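Local coordinates for capsular polysaccharide export system protein KpsC (Thermosulfurimonas dismutans, PDB 6MGB) that transfers Kdo in beta linkage, probably from CMP-Kdo and probably in building the glycolipid anchor of Gram-negative capsules, at residues D168-L173 with T244-M249; M249-L254 with M265-G270; A176-F181 with K211-R216. One frame throughout, in Å; residues are numbered along the deposited sequence.

All three contacts are buried and belong to the part of this GT-B-clan enzyme that holds CMP. Contacts 1 and 2 lie deepest, their centres each about 9 Å from the centre of the chain; they share Met249 and helix 248-255, which touches the nucleotide in both. Contact 3, with its centre about 18 Å out, is nested in the chain loop that contact 1 closes, and borders contact 1 through the salt bridge of Arg172 with Glu178. Chemistry follows place: contact 1, beside the phosphate, is a small polar meeting of serines, contact 2 an aromatic cluster behind the helix, and contact 3 a flat ring stack with a water bridge at its rim.

Contact 1 of 3, residues D168-L173 with T244-M249; sequences DMSVRL and TVSSQM. With C5P (cytidine-5'-monophosphate), chain D.
Ser170 and Ser246 join the two segments through their hydroxyls, OG to OG at 2.8 Å. Ser246 OG also lies 3.1 Å from Ser170 O, at best a weak bond. Ser246 OG sits between its backbone N and carbonyl carbon (chi1 64°), a rotamer that aims it at the helical turn 169-172. Gln164 NE2 binds this oxygen as well, and also Asp168 OD2, drawing the N-cap residue into the same network.

The apolar share is small. Val171 lays CG2 against Ser246 OG, while its CG1 is 4.3 Å from Val245 CG1; Phe181 of helix 180-191 touches both valines.

Capping bonds organise each segment. Asp168 OD1 accepts from Ser170 N, which arrives from above the carboxylate plane, 52° out of it. At the start of helix 248-255, Ser247 OG accepts from Met249 N at 3.0 Å.

The second segment also grips the phosphate of the nucleotide. Ser247 OG donates to C5P O1P at 2.8 Å, and Gln248 N points almost straight at C5P O3P, 2.8 Å away with an angle of 173° at the hydrogen. At the base, Met249 reaches out fully extended and brings SD to 3.4 Å from C5P N3.

One hydroxyl, Ser247 OG, therefore both caps the helix and grips the phosphate, whose charge would probably be eased by the helix N-terminus, while the neighbouring Ser246 ties that phosphate-binding turn to helix 169-172.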
loop_
_atom_site.group_PDB
_atom_site.type_symbol
_atom_site.label_atom_id
_atom_site.label_comp_id
_atom_site.label_asym_id
_atom_site.label_seq_id
_atom_site.Cartn_x
_atom_site.Cartn_y
_atom_site.Cartn_z
ATOM N N ASP A 168 6.571 10.429 2.103
ATOM C CA ASP A 168 6.039 9.221 1.488
ATOM C C ASP A 168 6.640 9.029 0.101
ATOM O O ASP A 168 6.366 9.814 -0.810
ATOM C CB ASP A 168 4.512 9.312 1.419
ATOM C CG ASP A 168 3.860 8.020 0.975
ATOM O OD1 ASP A 168 4.577 7.089 0.551
ATOM O OD2 ASP A 168 2.617 7.938 1.058
ATOM N N MET A 169 7.464 7.989 -0.066
ATOM C CA MET A 169 8.130 7.762 -1.345
ATOM C C MET A 169 7.143 7.516 -2.478
ATOM O O MET A 169 7.492 7.735 -3.643
ATOM C CB MET A 169 9.090 6.573 -1.245
ATOM C CG MET A 169 10.267 6.772 -0.296
ATOM S SD MET A 169 11.404 8.094 -0.778
ATOM C CE MET A 169 11.870 7.620 -2.441
ATOM N N SER A 170 5.925 7.062 -2.175
ATOM C CA SER A 170 4.961 6.779 -3.232
ATOM C C SER A 170 4.506 8.037 -3.959
ATOM O O SER A 170 3.910 7.928 -5.037
ATOM C CB SER A 170 3.747 6.047 -2.659
ATOM O OG SER A 170 2.931 6.920 -1.896
ATOM N N VAL A 171 4.768 9.219 -3.402
ATOM C CA VAL A 171 4.395 10.461 -4.074
ATOM C C VAL A 171 5.330 10.728 -5.247
ATOM O O VAL A 171 4.910 10.740 -6.410
ATOM C CB VAL A 171 4.394 11.630 -3.074
ATOM C CG1 VAL A 171 4.193 12.961 -3.789
ATOM C CG2 VAL A 171 3.306 11.421 -2.032
ATOM N N ARG A 172 6.618 10.939 -4.962
ATOM C CA ARG A 172 7.549 11.293 -6.030
ATOM C C ARG A 172 7.829 10.107 -6.943
ATOM O O ARG A 172 7.980 10.278 -8.157
ATOM C CB ARG A 172 8.842 11.856 -5.444
ATOM C CG ARG A 172 8.704 13.308 -5.009
ATOM C CD ARG A 172 10.035 13.948 -4.658
ATOM N NE ARG A 172 9.892 15.388 -4.430
ATOM C CZ ARG A 172 10.157 16.336 -5.328
ATOM N NH1 ARG A 172 10.601 16.028 -6.540
ATOM N NH2 ARG A 172 9.982 17.612 -5.006
ATOM N N LEU A 173 7.893 8.895 -6.392
ATOM C CA LEU A 173 8.001 7.732 -7.262
ATOM C C LEU A 173 6.681 7.400 -7.947
ATOM O O LEU A 173 6.671 6.566 -8.858
ATOM C CB LEU A 173 8.516 6.523 -6.479
ATOM C CG LEU A 173 9.995 6.576 -6.086
ATOM C CD1 LEU A 173 10.433 5.327 -5.334
ATOM C CD2 LEU A 173 10.860 6.753 -7.324
ATOM N N THR A 244 -7.084 11.452 -4.478
ATOM C CA THR A 244 -5.846 10.967 -3.883
ATOM C C THR A 244 -4.688 11.212 -4.839
ATOM O O THR A 244 -4.868 11.264 -6.060
ATOM C CB THR A 244 -5.929 9.470 -3.541
ATOM O OG1 THR A 244 -4.798 9.091 -2.748
ATOM C CG2 THR A 244 -5.967 8.616 -4.809
ATOM N N VAL A 245 -3.494 11.362 -4.268
ATOM C CA VAL A 245 -2.264 11.441 -5.051
ATOM C C VAL A 245 -1.762 10.023 -5.281
ATOM O O VAL A 245 -1.726 9.544 -6.421
ATOM C CB VAL A 245 -1.194 12.304 -4.352
ATOM C CG1 VAL A 245 0.125 12.248 -5.123
ATOM C CG2 VAL A 245 -1.666 13.746 -4.220
ATOM N N SER A 246 -1.380 9.334 -4.193
ATOM C CA SER A 246 -0.824 7.990 -4.325
ATOM C C SER A 246 -1.100 7.092 -3.119
ATOM O O SER A 246 -0.419 6.070 -2.965
ATOM C CB SER A 246 0.695 8.069 -4.535
ATOM O OG SER A 246 1.330 8.630 -3.399
ATOM N N SER A 247 -2.073 7.425 -2.275
ATOM C CA SER A 247 -2.292 6.684 -1.041
ATOM C C SER A 247 -2.902 5.310 -1.314
ATOM O O SER A 247 -3.706 5.130 -2.232
ATOM C CB SER A 247 -3.208 7.474 -0.108
ATOM O OG SER A 247 -3.538 6.720 1.045
ATOM N N GLN A 248 -2.520 4.333 -0.486
ATOM C CA GLN A 248 -3.173 3.028 -0.532
ATOM C C GLN A 248 -4.661 3.147 -0.237
ATOM O O GLN A 248 -5.450 2.295 -0.663
ATOM C CB GLN A 248 -2.517 2.070 0.465
ATOM C CG GLN A 248 -3.180 0.697 0.542
ATOM C CD GLN A 248 -2.519 -0.213 1.557
ATOM O OE1 GLN A 248 -1.356 -0.025 1.914
ATOM N NE2 GLN A 248 -3.262 -1.203 2.035
ATOM N N MET A 249 -5.067 4.187 0.493
ATOM C CA MET A 249 -6.480 4.369 0.794
ATOM C C MET A 249 -7.299 4.589 -0.469
ATOM O O MET A 249 -8.510 4.346 -0.461
ATOM C CB MET A 249 -6.660 5.538 1.765
ATOM C CG MET A 249 -8.078 5.707 2.280
ATOM S SD MET A 249 -8.158 6.826 3.694
ATOM C CE MET A 249 -9.928 6.944 3.934
HETATM O O3P C5P D . -0.508 4.653 1.502
HETATM P P C5P D . -0.727 5.381 2.808
HETATM O O1P C5P D . -1.108 6.827 2.507
HETATM O O2P C5P D . 0.390 5.376 3.833
HETATM O "O5'" C5P D . -2.001 4.697 3.470
HETATM C "C5'" C5P D . -1.888 3.518 4.252
HETATM C "C4'" C5P D . -3.217 3.157 4.864
HETATM O "O4'" C5P D . -3.518 4.093 5.931
HETATM C "C3'" C5P D . -4.414 3.257 3.929
HETATM O "O3'" C5P D . -4.592 2.091 3.143
HETATM C "C2'" C5P D . -5.573 3.523 4.883
HETATM O "O2'" C5P D . -6.036 2.320 5.479
HETATM C "C1'" C5P D . -4.900 4.381 5.956
HETATM N N1 C5P D . -5.080 5.830 5.702
HETATM C C2 C5P D . -6.112 6.610 6.457
HETATM N N3 C5P D . -6.285 8.081 6.191
HETATM C C4 C5P D . -5.449 8.758 5.204
HETATM C C5 C5P D . -4.422 7.982 4.453
HETATM C C6 C5P D . -4.250 6.512 4.720
HETATM O O2 C5P D . -6.791 6.067 7.258
HETATM N N4 C5P D . -5.618 10.185 4.944
#

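Contact 2 of 3, residues M249-L254 with M265-G270; sequences MGFEGL and MPFYAG. With C5P (cytidine-5'-monophosphate), chain D.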
loop_
_atom_site.group_PDB
_atom_site.type_symbol
_atom_site.label_atom_id
_atom_site.label_comp_id
_atom_site.label_asym_id
_atom_site.label_seq_id
_atom_site.Cartn_x
_atom_site.Cartn_y
_atom_site.Cartn_z
ATOM N N MET A 249 -5.067 4.187 0.493
ATOM C CA MET A 249 -6.480 4.369 0.794
ATOM C C MET A 249 -7.299 4.589 -0.469
ATOM O O MET A 249 -8.510 4.346 -0.461
ATOM C CB MET A 249 -6.660 5.538 1.765
ATOM C CG MET A 249 -8.078 5.707 2.280
ATOM S SD MET A 249 -8.158 6.826 3.694
ATOM C CE MET A 249 -9.928 6.944 3.934
ATOM N N GLY A 250 -6.664 5.041 -1.553
ATOM C CA GLY A 250 -7.360 5.120 -2.827
ATOM C C GLY A 250 -7.785 3.758 -3.337
ATOM O O GLY A 250 -8.875 3.604 -3.894
ATOM N N PHE A 251 -6.932 2.746 -3.154
ATOM C CA PHE A 251 -7.312 1.396 -3.552
ATOM C C PHE A 251 -8.390 0.837 -2.634
ATOM O O PHE A 251 -9.284 0.115 -3.088
ATOM C CB PHE A 251 -6.093 0.477 -3.559
ATOM C CG PHE A 251 -6.376 -0.883 -4.125
ATOM C CD1 PHE A 251 -6.741 -1.025 -5.454
ATOM C CD2 PHE A 251 -6.286 -2.016 -3.334
ATOM C CE1 PHE A 251 -7.010 -2.272 -5.986
ATOM C CE2 PHE A 251 -6.553 -3.268 -3.860
ATOM C CZ PHE A 251 -6.915 -3.394 -5.188
ATOM N N GLU A 252 -8.322 1.155 -1.339
ATOM C CA GLU A 252 -9.383 0.738 -0.429
ATOM C C GLU A 252 -10.722 1.332 -0.850
ATOM O O GLU A 252 -11.765 0.677 -0.739
ATOM C CB GLU A 252 -9.028 1.136 1.003
ATOM C CG GLU A 252 -7.845 0.355 1.549
ATOM C CD GLU A 252 -7.450 0.768 2.949
ATOM O OE1 GLU A 252 -7.973 1.787 3.449
ATOM O OE2 GLU A 252 -6.609 0.067 3.553
ATOM N N GLY A 253 -10.709 2.567 -1.354
ATOM C CA GLY A 253 -11.922 3.135 -1.919
ATOM C C GLY A 253 -12.345 2.437 -3.198
ATOM O O GLY A 253 -13.532 2.179 -3.414
ATOM N N LEU A 254 -11.380 2.118 -4.064
ATOM C CA LEU A 254 -11.692 1.388 -5.289
ATOM C C LEU A 254 -12.324 0.037 -4.972
ATOM O O LEU A 254 -13.266 -0.392 -5.648
ATOM C CB LEU A 254 -10.421 1.206 -6.120
ATOM C CG LEU A 254 -10.564 1.047 -7.635
ATOM C CD1 LEU A 254 -11.114 2.312 -8.274
ATOM C CD2 LEU A 254 -9.218 0.691 -8.246
ATOM N N MET A 265 0.600 8.350 -9.802
ATOM C CA MET A 265 0.524 7.052 -10.470
ATOM C C MET A 265 0.830 5.949 -9.461
ATOM O O MET A 265 1.891 5.312 -9.518
ATOM C CB MET A 265 1.482 6.996 -11.658
ATOM C CG MET A 265 1.445 5.697 -12.464
ATOM S SD MET A 265 -0.168 5.262 -13.156
ATOM C CE MET A 265 -0.563 6.728 -14.107
ATOM N N PRO A 266 -0.084 5.701 -8.514
ATOM C CA PRO A 266 0.117 4.597 -7.565
ATOM C C PRO A 266 -0.013 3.228 -8.218
ATOM O O PRO A 266 -0.273 3.128 -9.420
ATOM C CB PRO A 266 -0.981 4.833 -6.520
ATOM C CG PRO A 266 -2.042 5.584 -7.252
ATOM C CD PRO A 266 -1.310 6.463 -8.227
ATOM N N PHE A 267 0.152 2.161 -7.432
ATOM C CA PHE A 267 0.217 0.823 -8.010
ATOM C C PHE A 267 -1.085 0.437 -8.698
ATOM O O PHE A 267 -1.078 -0.383 -9.622
ATOM C CB PHE A 267 0.571 -0.201 -6.927
ATOM C CG PHE A 267 -0.492 -0.377 -5.875
ATOM C CD1 PHE A 267 -1.464 -1.356 -6.010
ATOM C CD2 PHE A 267 -0.510 0.423 -4.745
ATOM C CE1 PHE A 267 -2.438 -1.528 -5.042
ATOM C CE2 PHE A 267 -1.482 0.254 -3.774
ATOM C CZ PHE A 267 -2.446 -0.724 -3.925
ATOM N N TYR A 268 -2.203 1.020 -8.275
ATOM C CA TYR A 268 -3.517 0.666 -8.795
ATOM C C TYR A 268 -3.997 1.605 -9.894
ATOM O O TYR A 268 -5.090 1.398 -10.432
ATOM C CB TYR A 268 -4.542 0.649 -7.656
ATOM C CG TYR A 268 -4.575 1.930 -6.862
ATOM C CD1 TYR A 268 -3.753 2.102 -5.757
ATOM C CD2 TYR A 268 -5.415 2.971 -7.225
ATOM C CE1 TYR A 268 -3.775 3.273 -5.030
ATOM C CE2 TYR A 268 -5.444 4.146 -6.507
ATOM C CZ TYR A 268 -4.619 4.293 -5.408
ATOM O OH TYR A 268 -4.638 5.462 -4.685
ATOM N N ALA A 269 -3.221 2.627 -10.234
ATOM C CA ALA A 269 -3.587 3.553 -11.293
ATOM C C ALA A 269 -3.063 3.059 -12.639
ATOM O O ALA A 269 -2.140 2.245 -12.714
ATOM C CB ALA A 269 -3.037 4.949 -11.000
ATOM N N GLY A 270 -3.674 3.564 -13.708
ATOM C CA GLY A 270 -3.234 3.253 -15.053
ATOM C C GLY A 270 -3.709 1.928 -15.602
ATOM O O GLY A 270 -3.199 1.491 -16.641
HETATM O O3P C5P D . -0.508 4.653 1.502
HETATM P P C5P D . -0.727 5.381 2.808
HETATM O O1P C5P D . -1.108 6.827 2.507
HETATM O O2P C5P D . 0.390 5.376 3.833
HETATM O "O5'" C5P D . -2.001 4.697 3.470
HETATM C "C5'" C5P D . -1.888 3.518 4.252
HETATM C "C4'" C5P D . -3.217 3.157 4.864
HETATM O "O4'" C5P D . -3.518 4.093 5.931
HETATM C "C3'" C5P D . -4.414 3.257 3.929
HETATM O "O3'" C5P D . -4.592 2.091 3.143
HETATM C "C2'" C5P D . -5.573 3.523 4.883
HETATM O "O2'" C5P D . -6.036 2.320 5.479
HETATM C "C1'" C5P D . -4.900 4.381 5.956
HETATM N N1 C5P D . -5.080 5.830 5.702
HETATM C C2 C5P D . -6.112 6.610 6.457
HETATM N N3 C5P D . -6.285 8.081 6.191
HETATM C C4 C5P D . -5.449 8.758 5.204
HETATM C C5 C5P D . -4.422 7.982 4.453
HETATM C C6 C5P D . -4.250 6.512 4.720
HETATM O O2 C5P D . -6.791 6.067 7.258
HETATM N N4 C5P D . -5.618 10.185 4.944
#
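Helix 248-255 packs against the type I turn Pro266-Ala269, the backbones coming closest at Phe251 and Tyr268, whose CA atoms are 6.5 Å apart. Phe251, Phe267 and Tyr268 make an aromatic cluster. Phe251 CB lies over the face of the Tyr268 ring as a CH-pi contact, 4.0 Å from the centroid, and Phe251 CD1 returns to Tyr268 CB at 3.5 Å, the two side chains running past each other in opposite directions. Phe267 crosses Phe251 at about a right angle, setting CE1 over a face of its ring and CZ 3.9 Å from Phe251 CB.

The Tyr268 ring is held between Phe251 N on one face and Pro266 CG on the other. Its CG lies between backbone N and carbonyl carbon (chi1 54°), a rotamer that turns the ring toward the helix and brings OH to 3.3 Å from Gly250 CA. A side chain at Gly250 would run into that hydroxyl, which bonds to Ser247 O. Further along the helix, Glu252 faces the ribose: OE1 accepts from C5P O2' at 2.9 Å, and OE2 takes a weak bond from C5P O3'.

Outside the pair, Leu292 of helix 289-299 touches both Phe251 and Tyr268, and Phe267 stacks on Phe76, so the cluster joins helix 248-255 to helix 289-299, with strand 259-262 reaching it at Tyr268 through Cys262.

Contact 3 of 3, residues A176-F181 with K211-R216; sequences ADEDTF and KGYLAR
Tyr213 stacks on Phe181 where the loop 211-216 lies over the start of helix 180-191, a helix opened by a capping box: Asp177 N donates to Thr180 OG1 at 3.0 Å, and Asp177 OD1 takes a weak bond from Thr180 N in return. Both segments belong to the half of this GT-B-type fold built on the six-stranded parallel sheet.

The second segment enters at Lys211, whose backbone is bonded to that of Tyr166. Past Gly212 comes Tyr213, the residue that carries the contact. Its ring and that of Phe181 form an offset stack, planes only 5° apart and centroids separated by 4.1 Å. Phe181 CE1 sits over the centre of the tyrosine ring, while Tyr213 CB lies over the phenylalanine face, a CH-pi contact 3.8 Å from its centroid. At the rim of the tyrosine ring, near its plane, Glu178 CG approaches CE1. The glutamate chain bends at chi2 (73°), and its carboxylate shares one water with Tyr213 OH; its OE1 forms a salt bridge with Arg172. Replacing Tyr213 with an alanine would probably leave one face of the Phe181 ring without its stacking partner and the water between Glu178 and the phenol without one of its anchors.

Leu214 follows, and its backbone N, like that of Ala215, donates to the carboxylate of Asp163, a CMP-binding residue, so the loop bearing the stack is tied directly to the nucleotide site. The leucine side chain packs at the root of Phe181: Leu214 CD2 rests 3.6 Å from Phe181 O and 4.1 Å from Phe181 CB.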
loop_
_atom_site.group_PDB
_atom_site.type_symbol
_atom_site.label_atom_id
_atom_site.label_comp_id
_atom_site.label_asym_id
_atom_site.label_seq_id
_atom_site.Cartn_x
_atom_site.Cartn_y
_atom_site.Cartn_z
ATOM N N ALA A 176 4.540 12.321 -8.850
ATOM C CA ALA A 176 3.983 13.544 -8.292
ATOM C C ALA A 176 5.036 14.246 -7.436
ATOM O O ALA A 176 6.199 13.838 -7.386
ATOM C CB ALA A 176 2.722 13.207 -7.494
ATOM N N ASP A 177 4.633 15.324 -6.770
ATOM C CA ASP A 177 5.505 15.978 -5.800
ATOM C C ASP A 177 4.637 16.654 -4.744
ATOM O O ASP A 177 3.422 16.446 -4.687
ATOM C CB ASP A 177 6.472 16.954 -6.492
ATOM C CG ASP A 177 5.769 18.134 -7.154
ATOM O OD1 ASP A 177 4.611 18.443 -6.802
ATOM O OD2 ASP A 177 6.390 18.762 -8.038
ATOM N N GLU A 178 5.272 17.473 -3.905
ATOM C CA GLU A 178 4.569 18.072 -2.777
ATOM C C GLU A 178 3.456 18.998 -3.249
ATOM O O GLU A 178 2.391 19.072 -2.625
ATOM C CB GLU A 178 5.555 18.835 -1.889
ATOM C CG GLU A 178 6.633 17.969 -1.231
ATOM C CD GLU A 178 7.697 17.491 -2.203
ATOM O OE1 GLU A 178 8.047 18.253 -3.127
ATOM O OE2 GLU A 178 8.181 16.349 -2.049
ATOM N N ASP A 179 3.680 19.712 -4.352
ATOM C CA ASP A 179 2.703 20.673 -4.846
ATOM C C ASP A 179 1.520 20.011 -5.539
ATOM O O ASP A 179 0.504 20.677 -5.766
ATOM C CB ASP A 179 3.388 21.660 -5.797
ATOM C CG ASP A 179 2.686 23.004 -5.852
ATOM O OD1 ASP A 179 2.338 23.453 -6.964
ATOM O OD2 ASP A 179 2.465 23.607 -4.779
ATOM N N THR A 180 1.622 18.722 -5.876
ATOM C CA THR A 180 0.480 18.006 -6.436
ATOM C C THR A 180 -0.706 18.010 -5.479
ATOM O O THR A 180 -1.861 18.015 -5.921
ATOM C CB THR A 180 0.883 16.569 -6.772
ATOM O OG1 THR A 180 2.071 16.583 -7.574
ATOM C CG2 THR A 180 -0.232 15.853 -7.524
ATOM N N PHE A 181 -0.447 18.008 -4.170
ATOM C CA PHE A 181 -1.539 18.021 -3.203
ATOM C C PHE A 181 -2.311 19.335 -3.263
ATOM O O PHE A 181 -3.539 19.348 -3.115
ATOM C CB PHE A 181 -0.989 17.766 -1.802
ATOM C CG PHE A 181 -0.593 16.340 -1.567
ATOM C CD1 PHE A 181 0.677 15.895 -1.895
ATOM C CD2 PHE A 181 -1.498 15.438 -1.034
ATOM C CE1 PHE A 181 1.039 14.578 -1.686
ATOM C CE2 PHE A 181 -1.142 14.121 -0.823
ATOM C CZ PHE A 181 0.127 13.690 -1.151
ATOM N N LYS A 211 4.337 14.643 9.762
ATOM C CA LYS A 211 3.596 15.782 9.246
ATOM C C LYS A 211 2.913 15.395 7.937
ATOM O O LYS A 211 3.314 14.447 7.258
ATOM C CB LYS A 211 4.526 16.977 9.031
ATOM C CG LYS A 211 5.177 17.480 10.316
ATOM C CD LYS A 211 6.350 18.407 10.037
ATOM C CE LYS A 211 6.984 18.901 11.331
ATOM N NZ LYS A 211 6.031 19.696 12.154
ATOM N N GLY A 212 1.861 16.141 7.599
ATOM C CA GLY A 212 1.068 15.878 6.417
ATOM C C GLY A 212 1.221 16.975 5.376
ATOM O O GLY A 212 1.756 18.051 5.628
ATOM N N TYR A 213 0.734 16.672 4.173
ATOM C CA TYR A 213 0.753 17.656 3.098
ATOM C C TYR A 213 -0.408 18.634 3.240
ATOM O O TYR A 213 -0.203 19.834 3.452
ATOM C CB TYR A 213 0.699 16.954 1.738
ATOM C CG TYR A 213 1.871 16.040 1.455
ATOM C CD1 TYR A 213 3.048 16.536 0.906
ATOM C CD2 TYR A 213 1.796 14.677 1.717
ATOM C CE1 TYR A 213 4.120 15.702 0.637
ATOM C CE2 TYR A 213 2.862 13.836 1.452
ATOM C CZ TYR A 213 4.020 14.352 0.911
ATOM O OH TYR A 213 5.080 13.515 0.645
ATOM N N LEU A 214 -1.640 18.132 3.131
ATOM C CA LEU A 214 -2.809 18.993 3.270
ATOM C C LEU A 214 -3.004 19.446 4.710
ATOM O O LEU A 214 -3.547 20.530 4.948
ATOM C CB LEU A 214 -4.057 18.262 2.776
ATOM C CG LEU A 214 -4.073 17.880 1.294
ATOM C CD1 LEU A 214 -5.226 16.935 1.003
ATOM C CD2 LEU A 214 -4.166 19.122 0.424
ATOM N N ALA A 215 -2.563 18.640 5.678
ATOM C CA ALA A 215 -2.776 18.978 7.080
ATOM C C ALA A 215 -2.032 20.249 7.475
ATOM O O ALA A 215 -2.455 20.944 8.406
ATOM C CB ALA A 215 -2.343 17.812 7.968
ATOM N N ARG A 216 -0.936 20.570 6.786
ATOM C CA ARG A 216 -0.153 21.764 7.083
ATOM C C ARG A 216 -0.623 22.996 6.321
ATOM O O ARG A 216 -0.193 24.106 6.649
ATOM C CB ARG A 216 1.325 21.531 6.759
ATOM C CG ARG A 216 1.922 20.315 7.437
ATOM C CD ARG A 216 2.064 20.457 8.937
ATOM N NE ARG A 216 3.062 21.446 9.339
ATOM C CZ ARG A 216 3.505 21.582 10.582
ATOM N NH1 ARG A 216 3.034 20.783 11.522
ATOM N NH2 ARG A 216 4.406 22.511 10.889
HETATM O O HOH W 1 7.014 14.000 -1.108
#